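Local coordinates for protein L-methionine gamma-lyase (Fusobacterium nucleatum subsp. nucleatum, PDB 6LXU) that belongs to the Cys/Met metabolism family of pyridoxal-phosphate-dependent enzymes and holds its cofactor through a covalent bond, at residues A[278-281]-A[282-286]; A[166-169]-A[170-173]; A[21-24]-A[25-29]; A[326-329]-A[330-334]. All coordinates share one frame; numbering follows the deposited sequence.

Contact 1: residues A[278-281]-A[282-286]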
ATOM      1  N   VAL A 278     -30.616  -3.027 -20.527  1.00  7.57           N
ATOM      2  CA  VAL A 278     -30.822  -3.236 -21.970  1.00  7.93           C
ATOM      3  C   VAL A 278     -32.312  -3.188 -22.310  1.00  8.50           C
ATOM      4  O   VAL A 278     -32.712  -2.520 -23.284  1.00  9.05           O
ATOM      5  CB  VAL A 278     -30.207  -4.566 -22.447  1.00  7.89           C
ATOM      6  CG1 VAL A 278     -30.656  -4.937 -23.863  1.00  8.20           C
ATOM      7  CG2 VAL A 278     -28.693  -4.490 -22.394  1.00  8.03           C
ATOM      8  N   ASP A 279     -33.136  -3.875 -21.527  1.00  9.22           N
ATOM      9  CA  ASP A 279     -34.574  -3.866 -21.791  1.00 10.73           C
ATOM     10  C   ASP A 279     -35.140  -2.448 -21.698  1.00 10.41           C
ATOM     11  O   ASP A 279     -35.932  -2.034 -22.572  1.00 10.94           O
ATOM     12  CB  ASP A 279     -35.303  -4.798 -20.832  1.00 12.81           C
ATOM     13  CG  ASP A 279     -36.713  -5.115 -21.299  1.00 15.80           C
ATOM     14  OD1 ASP A 279     -36.859  -5.682 -22.394  1.00 19.57           O
ATOM     15  OD2 ASP A 279     -37.660  -4.759 -20.589  1.00 19.62           O
ATOM     16  N   PHE A 280     -34.737  -1.700 -20.672  1.00  9.60           N
ATOM     17  CA  PHE A 280     -35.148  -0.310 -20.511  1.00  9.56           C
ATOM     18  C   PHE A 280     -34.739   0.548 -21.713  1.00  9.15           C
ATOM     19  O   PHE A 280     -35.557   1.281 -22.288  1.00  9.44           O
ATOM     20  CB  PHE A 280     -34.561   0.252 -19.207  1.00  9.80           C
ATOM     21  CG  PHE A 280     -34.641   1.735 -19.095  1.00 10.29           C
ATOM     22  CD1 PHE A 280     -35.849   2.352 -18.788  1.00 10.81           C
ATOM     23  CD2 PHE A 280     -33.524   2.533 -19.309  1.00 10.74           C
ATOM     24  CE1 PHE A 280     -35.925   3.729 -18.675  1.00 11.48           C
ATOM     25  CE2 PHE A 280     -33.606   3.907 -19.205  1.00 11.70           C
ATOM     26  CZ  PHE A 280     -34.805   4.501 -18.893  1.00 11.65           C
ATOM     27  N   LEU A 281     -33.475   0.478 -22.098  1.00  8.77           N
ATOM     28  CA  LEU A 281     -32.988   1.298 -23.206  1.00  8.80           C
ATOM     29  C   LEU A 281     -33.614   0.896 -24.529  1.00  9.00           C
ATOM     30  O   LEU A 281     -33.982   1.763 -25.336  1.00  9.49           O
ATOM     31  CB  LEU A 281     -31.470   1.215 -23.330  1.00  8.86           C
ATOM     32  CG  LEU A 281     -30.661   1.825 -22.184  1.00  8.89           C
ATOM     33  CD1 LEU A 281     -29.203   1.412 -22.289  1.00  9.33           C
ATOM     34  CD2 LEU A 281     -30.785   3.337 -22.166  1.00  9.45           C
ATOM     35  N   ASN A 282     -33.745  -0.396 -24.766  1.00  9.12           N
ATOM     36  CA  ASN A 282     -34.259  -0.861 -26.054  1.00 10.06           C
ATOM     37  C   ASN A 282     -35.729  -0.511 -26.261  1.00 10.64           C
ATOM     38  O   ASN A 282     -36.168  -0.435 -27.420  1.00 11.78           O
ATOM     39  CB  ASN A 282     -34.060  -2.363 -26.204  1.00 10.19           C
ATOM     40  CG  ASN A 282     -33.965  -2.807 -27.651  1.00 10.59           C
ATOM     41  OD1 ASN A 282     -33.404  -2.109 -28.490  1.00 11.40           O
ATOM     42  ND2 ASN A 282     -34.466  -4.009 -27.929  1.00 11.62           N
ATOM     43  N   LYS A 283     -36.476  -0.295 -25.181  1.00 11.09           N
ATOM     44  CA  LYS A 283     -37.878   0.145 -25.240  1.00 12.02           C
ATOM     45  C   LYS A 283     -38.035   1.655 -25.099  1.00 11.37           C
ATOM     46  O   LYS A 283     -39.167   2.155 -25.135  1.00 11.69           O
ATOM     47  CB  LYS A 283     -38.690  -0.569 -24.151  1.00 13.53           C
ATOM     48  CG  LYS A 283     -38.806  -2.066 -24.360  1.00 15.15           C
ATOM     49  CD  LYS A 283     -39.459  -2.770 -23.181  1.00 16.56           C
ATOM     50  CE  LYS A 283     -39.697  -4.244 -23.483  1.00 18.04           C
ATOM     51  NZ  LYS A 283     -40.099  -5.010 -22.270  1.00 19.30           N
ATOM     52  N   HIS A 284     -36.940   2.397 -24.959  1.00 10.71           N
ATOM     53  CA  HIS A 284     -37.048   3.820 -24.701  1.00 10.29           C
ATOM     54  C   HIS A 284     -37.232   4.596 -26.004  1.00 10.15           C
ATOM     55  O   HIS A 284     -36.450   4.410 -26.919  1.00  9.71           O
ATOM     56  CB  HIS A 284     -35.818   4.356 -23.964  1.00 10.09           C
ATOM     57  CG  HIS A 284     -36.071   5.668 -23.302  1.00 10.65           C
ATOM     58  ND1 HIS A 284     -36.131   6.853 -24.003  1.00 10.73           N
ATOM     59  CD2 HIS A 284     -36.311   5.982 -22.008  1.00 11.08           C
ATOM     60  CE1 HIS A 284     -36.394   7.841 -23.167  1.00 11.19           C
ATOM     61  NE2 HIS A 284     -36.496   7.339 -21.949  1.00 11.42           N
ATOM     62  N   PRO A 285     -38.240   5.501 -26.055  1.00 10.46           N
ATOM     63  CA  PRO A 285     -38.469   6.237 -27.318  1.00 10.99           C
ATOM     64  C   PRO A 285     -37.330   7.107 -27.835  1.00 11.41           C
ATOM     65  O   PRO A 285     -37.251   7.321 -29.050  1.00 12.24           O
ATOM     66  CB  PRO A 285     -39.713   7.086 -27.022  1.00 11.15           C
ATOM     67  CG  PRO A 285     -40.378   6.428 -25.868  1.00 11.82           C
ATOM     68  CD  PRO A 285     -39.290   5.782 -25.062  1.00 10.88           C
ATOM     69  N   LYS A 286     -36.436   7.581 -26.963  1.00 11.16           N
ATOM     70  CA  LYS A 286     -35.321   8.422 -27.398  1.00 11.62           C
ATOM     71  C   LYS A 286     -34.062   7.670 -27.822  1.00 10.70           C
ATOM     72  O   LYS A 286     -33.100   8.276 -28.298  1.00 11.16           O
ATOM     73  CB  LYS A 286     -35.000   9.461 -26.336  1.00 12.52           C
ATOM     74  CG  LYS A 286     -36.154  10.435 -26.145  1.00 13.44           C
ATOM     75  CD  LYS A 286     -35.810  11.556 -25.198  1.00 14.45           C
ATOM     76  CE  LYS A 286     -37.021  12.431 -24.940  1.00 14.99           C
ATOM     77  NZ  LYS A 286     -36.739  13.453 -23.915  1.00 15.88           N
TER

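Contact 2: residues A[166-169]-A[170-173]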
ATOM      1  N   ILE A 166     -19.465  -9.392 -32.432  1.00  8.43           N
ATOM      2  CA  ILE A 166     -19.236 -10.769 -32.034  1.00  8.57           C
ATOM      3  C   ILE A 166     -18.574 -11.521 -33.190  1.00  8.43           C
ATOM      4  O   ILE A 166     -18.994 -11.390 -34.353  1.00  9.04           O
ATOM      5  CB  ILE A 166     -20.578 -11.463 -31.693  1.00  9.02           C
ATOM      6  CG1 ILE A 166     -21.312 -10.768 -30.536  1.00  9.19           C
ATOM      7  CG2 ILE A 166     -20.376 -12.942 -31.388  1.00  9.34           C
ATOM      8  CD1 ILE A 166     -20.536 -10.743 -29.226  1.00  9.31           C
ATOM      9  N   VAL A 167     -17.541 -12.289 -32.883  1.00  8.21           N
ATOM     10  CA  VAL A 167     -16.907 -13.170 -33.877  1.00  8.35           C
ATOM     11  C   VAL A 167     -16.759 -14.553 -33.265  1.00  7.96           C
ATOM     12  O   VAL A 167     -16.703 -14.708 -32.043  1.00  7.92           O
ATOM     13  CB  VAL A 167     -15.571 -12.617 -34.428  1.00  8.71           C
ATOM     14  CG1 VAL A 167     -15.754 -11.187 -34.933  1.00  9.11           C
ATOM     15  CG2 VAL A 167     -14.457 -12.685 -33.406  1.00  8.82           C
ATOM     16  N   ASP A 168     -16.724 -15.567 -34.136  1.00  7.92           N
ATOM     17  CA  ASP A 168     -16.813 -16.965 -33.720  1.00  7.92           C
ATOM     18  C   ASP A 168     -15.425 -17.513 -33.449  1.00  7.70           C
ATOM     19  O   ASP A 168     -14.687 -17.852 -34.382  1.00  7.73           O
ATOM     20  CB  ASP A 168     -17.514 -17.772 -34.818  1.00  8.30           C
ATOM     21  CG  ASP A 168     -17.898 -19.177 -34.384  1.00  8.57           C
ATOM     22  OD1 ASP A 168     -17.115 -19.820 -33.671  1.00  8.47           O
ATOM     23  OD2 ASP A 168     -18.990 -19.635 -34.804  1.00  9.97           O
ATOM     24  N   LEU A 169     -15.056 -17.606 -32.173  1.00  7.61           N
ATOM     25  CA  LEU A 169     -13.695 -17.976 -31.808  1.00  7.59           C
ATOM     26  C   LEU A 169     -13.317 -19.384 -32.254  1.00  7.54           C
ATOM     27  O   LEU A 169     -12.206 -19.601 -32.715  1.00  7.46           O
ATOM     28  CB  LEU A 169     -13.496 -17.826 -30.311  1.00  7.64           C
ATOM     29  CG  LEU A 169     -13.623 -16.388 -29.781  1.00  7.91           C
ATOM     30  CD1 LEU A 169     -13.393 -16.400 -28.279  1.00  8.26           C
ATOM     31  CD2 LEU A 169     -12.624 -15.471 -30.471  1.00  7.92           C
ATOM     32  N   GLU A 170     -14.225 -20.337 -32.051  1.00  7.78           N
ATOM     33  CA  GLU A 170     -13.932 -21.720 -32.442  1.00  8.15           C
ATOM     34  C   GLU A 170     -13.735 -21.841 -33.956  1.00  8.17           C
ATOM     35  O   GLU A 170     -12.785 -22.480 -34.421  1.00  8.27           O
ATOM     36  CB  GLU A 170     -15.032 -22.656 -31.969  1.00  8.65           C
ATOM     37  CG  GLU A 170     -14.722 -24.109 -32.300  1.00  9.03           C
ATOM     38  CD  GLU A 170     -15.784 -25.093 -31.898  1.00  9.35           C
ATOM     39  OE1 GLU A 170     -16.737 -24.746 -31.174  1.00 10.09           O
ATOM     40  OE2 GLU A 170     -15.651 -26.269 -32.367  1.00 10.03           O
ATOM     41  N   ALA A 171     -14.620 -21.226 -34.706  1.00  8.08           N
ATOM     42  CA  ALA A 171     -14.558 -21.300 -36.165  1.00  8.30           C
ATOM     43  C   ALA A 171     -13.317 -20.609 -36.710  1.00  8.22           C
ATOM     44  O   ALA A 171     -12.604 -21.154 -37.569  1.00  8.35           O
ATOM     45  CB  ALA A 171     -15.798 -20.693 -36.773  1.00  8.44           C
ATOM     46  N   LEU A 172     -13.009 -19.423 -36.171  1.00  8.18           N
ATOM     47  CA  LEU A 172     -11.826 -18.694 -36.614  1.00  8.31           C
ATOM     48  C   LEU A 172     -10.544 -19.420 -36.256  1.00  8.19           C
ATOM     49  O   LEU A 172      -9.583 -19.400 -37.021  1.00  8.24           O
ATOM     50  CB  LEU A 172     -11.824 -17.279 -36.020  1.00  8.68           C
ATOM     51  CG  LEU A 172     -12.876 -16.352 -36.617  1.00  9.13           C
ATOM     52  CD1 LEU A 172     -13.123 -15.145 -35.727  1.00  9.17           C
ATOM     53  CD2 LEU A 172     -12.448 -15.910 -38.009  1.00  9.63           C
ATOM     54  N   SER A 173     -10.523 -20.067 -35.098  1.00  8.10           N
ATOM     55  CA  SER A 173      -9.348 -20.805 -34.695  1.00  8.51           C
ATOM     56  C   SER A 173      -9.084 -21.980 -35.632  1.00  8.71           C
ATOM     57  O   SER A 173      -7.938 -22.263 -35.932  1.00  8.70           O
ATOM     58  CB  SER A 173      -9.450 -21.303 -33.257  1.00  8.53           C
ATOM     59  OG  SER A 173      -9.474 -20.197 -32.343  1.00  8.93           O
TER
HETATM   60  O   HOH W   1     -17.013 -20.174 -30.978  1.00  9.04           O

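Contact 3: residues A[21-24]-A[25-29]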
ATOM      1  N   LEU A  21      -0.302 -19.895  -2.616  1.00 18.14           N
ATOM      2  CA  LEU A  21       0.989 -20.398  -2.183  1.00 17.22           C
ATOM      3  C   LEU A  21       1.031 -20.308  -0.674  1.00 17.03           C
ATOM      4  O   LEU A  21       0.385 -19.440  -0.084  1.00 17.55           O
ATOM      5  CB  LEU A  21       2.115 -19.556  -2.770  1.00 17.08           C
ATOM      6  CG  LEU A  21       2.444 -19.716  -4.248  1.00 17.61           C
ATOM      7  CD1 LEU A  21       3.543 -18.714  -4.593  1.00 17.81           C
ATOM      8  CD2 LEU A  21       2.845 -21.144  -4.600  1.00 18.45           C
ATOM      9  N   LYS A  22       1.815 -21.189  -0.064  1.00 16.51           N
ATOM     10  CA  LYS A  22       2.040 -21.167   1.382  1.00 16.20           C
ATOM     11  C   LYS A  22       2.832 -19.949   1.801  1.00 14.51           C
ATOM     12  O   LYS A  22       3.610 -19.398   1.001  1.00 14.23           O
ATOM     13  CB  LYS A  22       2.831 -22.404   1.835  1.00 17.93           C
ATOM     14  CG  LYS A  22       2.731 -22.703   3.326  1.00 20.63           C
ATOM     15  CD  LYS A  22       1.325 -23.186   3.625  1.00 22.14           C
ATOM     16  CE  LYS A  22       1.025 -23.318   5.097  1.00 23.39           C
ATOM     17  NZ  LYS A  22      -0.444 -23.331   5.330  1.00 24.20           N
ATOM     18  N   ASN A  23       2.653 -19.546   3.055  1.00 13.27           N
ATOM     19  CA  ASN A  23       3.569 -18.590   3.664  1.00 12.59           C
ATOM     20  C   ASN A  23       3.992 -19.107   5.025  1.00 12.43           C
ATOM     21  O   ASN A  23       3.342 -19.980   5.602  1.00 13.17           O
ATOM     22  CB  ASN A  23       2.958 -17.185   3.713  1.00 12.22           C
ATOM     23  CG  ASN A  23       1.784 -17.083   4.674  1.00 11.61           C
ATOM     24  OD1 ASN A  23       1.972 -16.961   5.905  1.00 10.64           O
ATOM     25  ND2 ASN A  23       0.566 -17.123   4.123  1.00 12.24           N
ATOM     26  N   LEU A  24       5.095 -18.581   5.534  1.00 12.45           N
ATOM     27  CA  LEU A  24       5.716 -19.127   6.739  1.00 12.75           C
ATOM     28  C   LEU A  24       4.859 -18.998   7.995  1.00 12.62           C
ATOM     29  O   LEU A  24       4.983 -19.806   8.911  1.00 13.56           O
ATOM     30  CB  LEU A  24       7.069 -18.452   6.971  1.00 13.50           C
ATOM     31  CG  LEU A  24       7.973 -19.039   8.061  1.00 14.22           C
ATOM     32  CD1 LEU A  24       8.222 -20.530   7.870  1.00 15.15           C
ATOM     33  CD2 LEU A  24       9.278 -18.263   8.093  1.00 14.37           C
ATOM     34  N   TYR A  25       4.019 -17.964   8.053  1.00 11.69           N
ATOM     35  CA  TYR A  25       3.226 -17.659   9.246  1.00 11.54           C
ATOM     36  C   TYR A  25       1.765 -18.096   9.150  1.00 11.24           C
ATOM     37  O   TYR A  25       1.019 -17.901  10.110  1.00 11.65           O
ATOM     38  CB  TYR A  25       3.354 -16.151   9.550  1.00 11.69           C
ATOM     39  CG  TYR A  25       4.817 -15.831   9.757  1.00 11.75           C
ATOM     40  CD1 TYR A  25       5.458 -16.245  10.911  1.00 12.16           C
ATOM     41  CD2 TYR A  25       5.582 -15.203   8.766  1.00 12.09           C
ATOM     42  CE1 TYR A  25       6.811 -16.012  11.108  1.00 12.64           C
ATOM     43  CE2 TYR A  25       6.953 -14.963   8.947  1.00 11.89           C
ATOM     44  CZ  TYR A  25       7.556 -15.386  10.120  1.00 12.46           C
ATOM     45  OH  TYR A  25       8.899 -15.193  10.338  1.00 13.38           O
ATOM     46  N   GLY A  26       1.381 -18.722   8.035  1.00 10.96           N
ATOM     47  CA  GLY A  26      -0.011 -19.071   7.745  1.00 10.32           C
ATOM     48  C   GLY A  26      -0.947 -17.878   7.817  1.00 10.21           C
ATOM     49  O   GLY A  26      -2.000 -17.960   8.383  1.00 10.06           O
ATOM     50  N   THR A  27      -0.535 -16.725   7.291  1.00 10.48           N
ATOM     51  CA  THR A  27      -1.484 -15.608   7.196  1.00 10.61           C
ATOM     52  C   THR A  27      -2.652 -16.036   6.305  1.00 10.60           C
ATOM     53  O   THR A  27      -2.467 -16.750   5.347  1.00 11.71           O
ATOM     54  CB  THR A  27      -0.859 -14.340   6.595  1.00 10.53           C
ATOM     55  OG1 THR A  27      -0.446 -14.582   5.244  1.00 10.64           O
ATOM     56  CG2 THR A  27       0.333 -13.878   7.398  1.00 10.52           C
ATOM     57  N   LEU A  28      -3.866 -15.613   6.649  1.00 10.84           N
ATOM     58  CA  LEU A  28      -5.018 -15.880   5.798  1.00 11.33           C
ATOM     59  C   LEU A  28      -4.915 -15.127   4.454  1.00 10.68           C
ATOM     60  O   LEU A  28      -5.131 -15.707   3.361  1.00 12.08           O
ATOM     61  CB  LEU A  28      -6.308 -15.504   6.553  1.00 12.19           C
ATOM     62  CG  LEU A  28      -7.598 -15.712   5.729  1.00 14.60           C
ATOM     63  CD1 LEU A  28      -7.808 -17.176   5.419  1.00 15.57           C
ATOM     64  CD2 LEU A  28      -8.834 -15.158   6.390  1.00 16.33           C
ATOM     65  N   ALA A  29      -4.609 -13.833   4.520  1.00  9.58           N
ATOM     66  CA  ALA A  29      -4.416 -13.034   3.280  1.00  8.96           C
ATOM     67  C   ALA A  29      -3.066 -13.345   2.616  1.00  7.84           C
ATOM     68  O   ALA A  29      -2.114 -13.577   3.314  1.00  7.49           O
ATOM     69  CB  ALA A  29      -4.533 -11.584   3.607  1.00  8.91           C
TER

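Contact 4: residues A[326-329]-A[330-334]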
ATOM      1  N   GLY A 326     -26.299  13.259 -27.062  1.00 10.75           N
ATOM      2  CA  GLY A 326     -25.248  12.563 -26.305  1.00 10.77           C
ATOM      3  C   GLY A 326     -24.678  13.431 -25.208  1.00 10.94           C
ATOM      4  O   GLY A 326     -24.561  13.006 -24.048  1.00 10.99           O
ATOM      5  N   LYS A 327     -24.327  14.664 -25.551  1.00 11.52           N
ATOM      6  CA  LYS A 327     -23.741  15.567 -24.552  1.00 12.19           C
ATOM      7  C   LYS A 327     -24.757  15.941 -23.474  1.00 12.23           C
ATOM      8  O   LYS A 327     -24.440  15.940 -22.279  1.00 12.44           O
ATOM      9  CB  LYS A 327     -23.177  16.834 -25.210  1.00 12.61           C
ATOM     10  CG  LYS A 327     -22.073  16.575 -26.213  1.00 13.06           C
ATOM     11  CD  LYS A 327     -21.221  17.809 -26.499  1.00 13.55           C
ATOM     12  CE  LYS A 327     -22.033  19.006 -26.976  1.00 14.35           C
ATOM     13  NZ  LYS A 327     -21.194  20.229 -27.056  1.00 14.97           N
ATOM     14  N   THR A 328     -25.987  16.254 -23.888  1.00 12.33           N
ATOM     15  CA  THR A 328     -27.031  16.616 -22.951  1.00 12.96           C
ATOM     16  C   THR A 328     -27.322  15.479 -21.966  1.00 11.97           C
ATOM     17  O   THR A 328     -27.454  15.729 -20.772  1.00 12.03           O
ATOM     18  CB  THR A 328     -28.311  17.067 -23.684  1.00 14.21           C
ATOM     19  OG1 THR A 328     -28.022  18.274 -24.403  1.00 15.99           O
ATOM     20  CG2 THR A 328     -29.450  17.321 -22.707  1.00 15.10           C
ATOM     21  N   LEU A 329     -27.444  14.254 -22.475  1.00 11.21           N
ATOM     22  CA  LEU A 329     -27.643  13.105 -21.602  1.00 10.47           C
ATOM     23  C   LEU A 329     -26.528  13.027 -20.560  1.00  9.93           C
ATOM     24  O   LEU A 329     -26.789  13.049 -19.359  1.00  9.82           O
ATOM     25  CB  LEU A 329     -27.680  11.791 -22.395  1.00 10.37           C
ATOM     26  CG  LEU A 329     -27.733  10.519 -21.530  1.00 10.56           C
ATOM     27  CD1 LEU A 329     -28.975  10.496 -20.661  1.00 10.74           C
ATOM     28  CD2 LEU A 329     -27.639   9.267 -22.384  1.00 10.52           C
ATOM     29  N   LEU A 330     -25.288  12.956 -21.030  1.00  9.56           N
ATOM     30  CA  LEU A 330     -24.171  12.738 -20.109  1.00  9.65           C
ATOM     31  C   LEU A 330     -24.007  13.872 -19.125  1.00 10.28           C
ATOM     32  O   LEU A 330     -23.764  13.637 -17.940  1.00  9.82           O
ATOM     33  CB  LEU A 330     -22.869  12.496 -20.850  1.00  9.56           C
ATOM     34  CG  LEU A 330     -22.610  11.023 -21.158  1.00  9.55           C
ATOM     35  CD1 LEU A 330     -23.650  10.404 -22.087  1.00  9.71           C
ATOM     36  CD2 LEU A 330     -21.231  10.867 -21.758  1.00  9.91           C
ATOM     37  N   ASN A 331     -24.171  15.111 -19.591  1.00 10.54           N
ATOM     38  CA  ASN A 331     -24.000  16.275 -18.712  1.00 11.22           C
ATOM     39  C   ASN A 331     -25.042  16.382 -17.602  1.00 11.54           C
ATOM     40  O   ASN A 331     -24.825  17.104 -16.627  1.00 12.97           O
ATOM     41  CB  ASN A 331     -23.946  17.564 -19.531  1.00 11.72           C
ATOM     42  CG  ASN A 331     -22.668  17.683 -20.331  1.00 12.04           C
ATOM     43  OD1 ASN A 331     -21.696  16.967 -20.082  1.00 12.71           O
ATOM     44  ND2 ASN A 331     -22.662  18.571 -21.313  1.00 13.08           N
ATOM     45  N   ASN A 332     -26.158  15.670 -17.731  1.00 11.04           N
ATOM     46  CA  ASN A 332     -27.210  15.656 -16.716  1.00 11.30           C
ATOM     47  C   ASN A 332     -27.186  14.462 -15.768  1.00 11.22           C
ATOM     48  O   ASN A 332     -27.974  14.421 -14.824  1.00 11.85           O
ATOM     49  CB  ASN A 332     -28.578  15.757 -17.393  1.00 12.32           C
ATOM     50  CG  ASN A 332     -28.915  17.173 -17.768  1.00 13.08           C
ATOM     51  OD1 ASN A 332     -29.354  17.945 -16.917  1.00 15.47           O
ATOM     52  ND2 ASN A 332     -28.701  17.530 -19.026  1.00 14.00           N
ATOM     53  N   LEU A 333     -26.305  13.487 -16.014  1.00 10.75           N
ATOM     54  CA  LEU A 333     -26.267  12.294 -15.153  1.00 10.77           C
ATOM     55  C   LEU A 333     -25.601  12.609 -13.825  1.00 11.40           C
ATOM     56  O   LEU A 333     -24.632  13.365 -13.775  1.00 12.58           O
ATOM     57  CB  LEU A 333     -25.579  11.129 -15.859  1.00 10.32           C
ATOM     58  CG  LEU A 333     -26.297  10.660 -17.133  1.00 10.15           C
ATOM     59  CD1 LEU A 333     -25.464   9.631 -17.889  1.00  9.92           C
ATOM     60  CD2 LEU A 333     -27.678  10.122 -16.818  1.00 10.24           C
ATOM     61  N   LYS A 334     -26.166  12.049 -12.763  1.00 11.61           N
ATOM     62  CA  LYS A 334     -25.698  12.262 -11.390  1.00 12.56           C
ATOM     63  C   LYS A 334     -25.093  11.029 -10.726  1.00 11.93           C
ATOM     64  O   LYS A 334     -24.350  11.174  -9.747  1.00 14.32           O
ATOM     65  CB  LYS A 334     -26.851  12.769 -10.520  1.00 14.61           C
ATOM     66  CG  LYS A 334     -27.550  14.028 -11.028  1.00 16.68           C
ATOM     67  CD  LYS A 334     -26.582  15.183 -11.214  1.00 18.80           C
ATOM     68  CE  LYS A 334     -27.288  16.516 -11.431  1.00 20.64           C
ATOM     69  NZ  LYS A 334     -28.001  16.567 -12.734  1.00 22.47           N
TER

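Contact 1: residues A[278-281]-A[282-286]
The side chains of Phe280 and His284, four residues apart, run side by side and in the same direction, forming an offset edge-to-face pair. Their ring planes meet at 69°, the imidazole edge turned to the phenyl face, and Phe280 CZ lies 3.8 Å from His284 CD2. In both, CG stands anti to the backbone N and beside the carbonyl carbon (chi1 166° and -161°). His284 ND1 accepts from Lys286 N in the ring plane at 3.1 Å, and NE2 bonds weakly to Glu392, which together would restrain the ring. Lys283, extended, crosses Asp279, and its NZ forms a salt bridge with the syn lone pair of Asp279 OD2 at 3.0 Å; opposite charges four residues apart suit this exposed surface. The helix ends here: Asn282 N and Lys283 N still bond to Val278 O and Asp279 O, but His284 N turns to Leu281 O at 3.0 Å, from above the carbonyl plane. Leu281 is buried against strands 287-291 and 314-319, while Phe280 packs on helix 384-396. The change from i-to-i+4 to i-to-i+3 bonding is typical of a helix C-terminus, here that of helix 263-282.

Contact 2: residues A[166-169]-A[170-173]
Asp168 caps a helix with its own side chain: OD1 accepts from Ala171 N at 3.0 Å. Its chi1 of -169°, CG trans to the backbone N, carries the carboxylate to the first turn; with chi2 of -39°, the amide meets OD1 from above the carboxylate plane. Aspartate suits an N-cap because its short acid reaches amides that have no carbonyl of a preceding turn to bind, and its charge probably interacts well with the helix dipole. The Ala171 methyl lies 3.5 Å from Asp168 CG, small enough to sit beside the acid, and a water bridges Asp168 OD1 and Glu170 N. One turn on, Ser173 has OG beside its backbone N (chi1 -65°): OG, at 2.8 Å, and Ser173 N both donate to Leu169 O, from opposite faces of its plane, so the hydroxyl's proton is used locally. Val167 and Leu172 cross at about a right angle, CG2 of Val167 touching CD1 of Leu172 at 3.6 Å. The start of helix 169-176 is set between its neighbours: Leu172 packs on helix 140-146, Leu169 and Ser173 on strand 183-187 of the seven-stranded sheet, and Asp168 on Ile303 of helix 301-307.

Contact 3: residues A[21-24]-A[25-29]
One face of the Tyr25 ring carries Leu24 CB, which sits 4.2 Å from the ring centroid and 20° off its normal in a CH-pi contact, while Leu24 CD2 extends to Tyr25 CZ at 3.9 Å. The ring also pairs edge-to-face with Tyr33 of the second subunit, its hydroxyl bonds to Lys22 O of that subunit, and backbone bonds from Gly26 and Leu28 reach it. The other flat group, the Asn23 amide, crosses the Thr27 side chain at about a right angle. Its ND2 donates to Thr27 O at 3.3 Å, the acceptor lying nearly in the amide plane, and its OD1 receives Thr27 N at 2.9 Å on an in-plane lone pair. These two bonds hold the amide's rotation; asparagine suits this buried place because it offers a donor and an acceptor together. Chi1 of 68° sets CG between the backbone N and the carbonyl carbon, turning the amide toward Thr27. Asn23 begins a type I beta turn that ends at Gly26, whose N makes a weak bond to Asn23 O at 3.4 Å; the positive phi of Gly26 (55°) is readily adopted without a side chain. Thr27 OG1 donates to Ala29 O at 2.7 Å.

Contact 4: residues A[326-329]-A[330-334]
Thr328 O is gripped twice by Asn332: ND2 donates to it at 2.8 Å, almost straight at 172°, and Asn332 N adds a weak bond. The acceptor lies close to the amide plane of Asn332. With CG beside the backbone N (chi1 -80°), the Asn332 side chain runs back alongside Thr328, whose CG2 is 3.8 Å from ND2. Asparagine suits a helix end because its amide can donate to a carbonyl that the backbone N reaches only weakly. Asn332 N also bonds to Leu329 O at 3.1 Å, from above the carbonyl plane, whereas Leu330 N to Gly326 O and Asn331 N to Lys327 O keep the regular helical pattern. Leu329 crosses Leu330 and Leu333 obliquely, its CG 4.1 Å from Leu330 CD1 and its CD1 equally far from Leu333 CD2; branched apolar side chains suit a flank facing the sheet. Lys327 forms a salt bridge with Glu44 of the fourth subunit, and Asn331 hydrogen-bonds to Ala43 and Glu44 of that chain. Helix 322-332 and the residue after it pack on the five-stranded sheet, Leu329 on strand 314-319 and Leu330 and Leu333 on strand 348-350, with helix 384-396 meeting Leu329 and Leu333.

Overall arrangement
Along the chain the order is contact 3, contact 2, contact 1, contact 4, with none touching another. Contacts 1 and 4 are the nearest pair, their centres about 17 Å apart: they mark the ends of helices 263-282 and 322-332, both packed on the five-stranded sheet through strand 314-319 and both meeting helix 384-396. Contact 2 packs against the seven-stranded sheet, at the start of helix 169-176, with its centre about 30 Å from that of contact 1. The N-terminal turn, contact 3, lies about 42 to 50 Å from the other centres. Contacts 3 and 4 reach other subunits of the four-chain assembly, whereas contacts 1 and 2 lie within one chain.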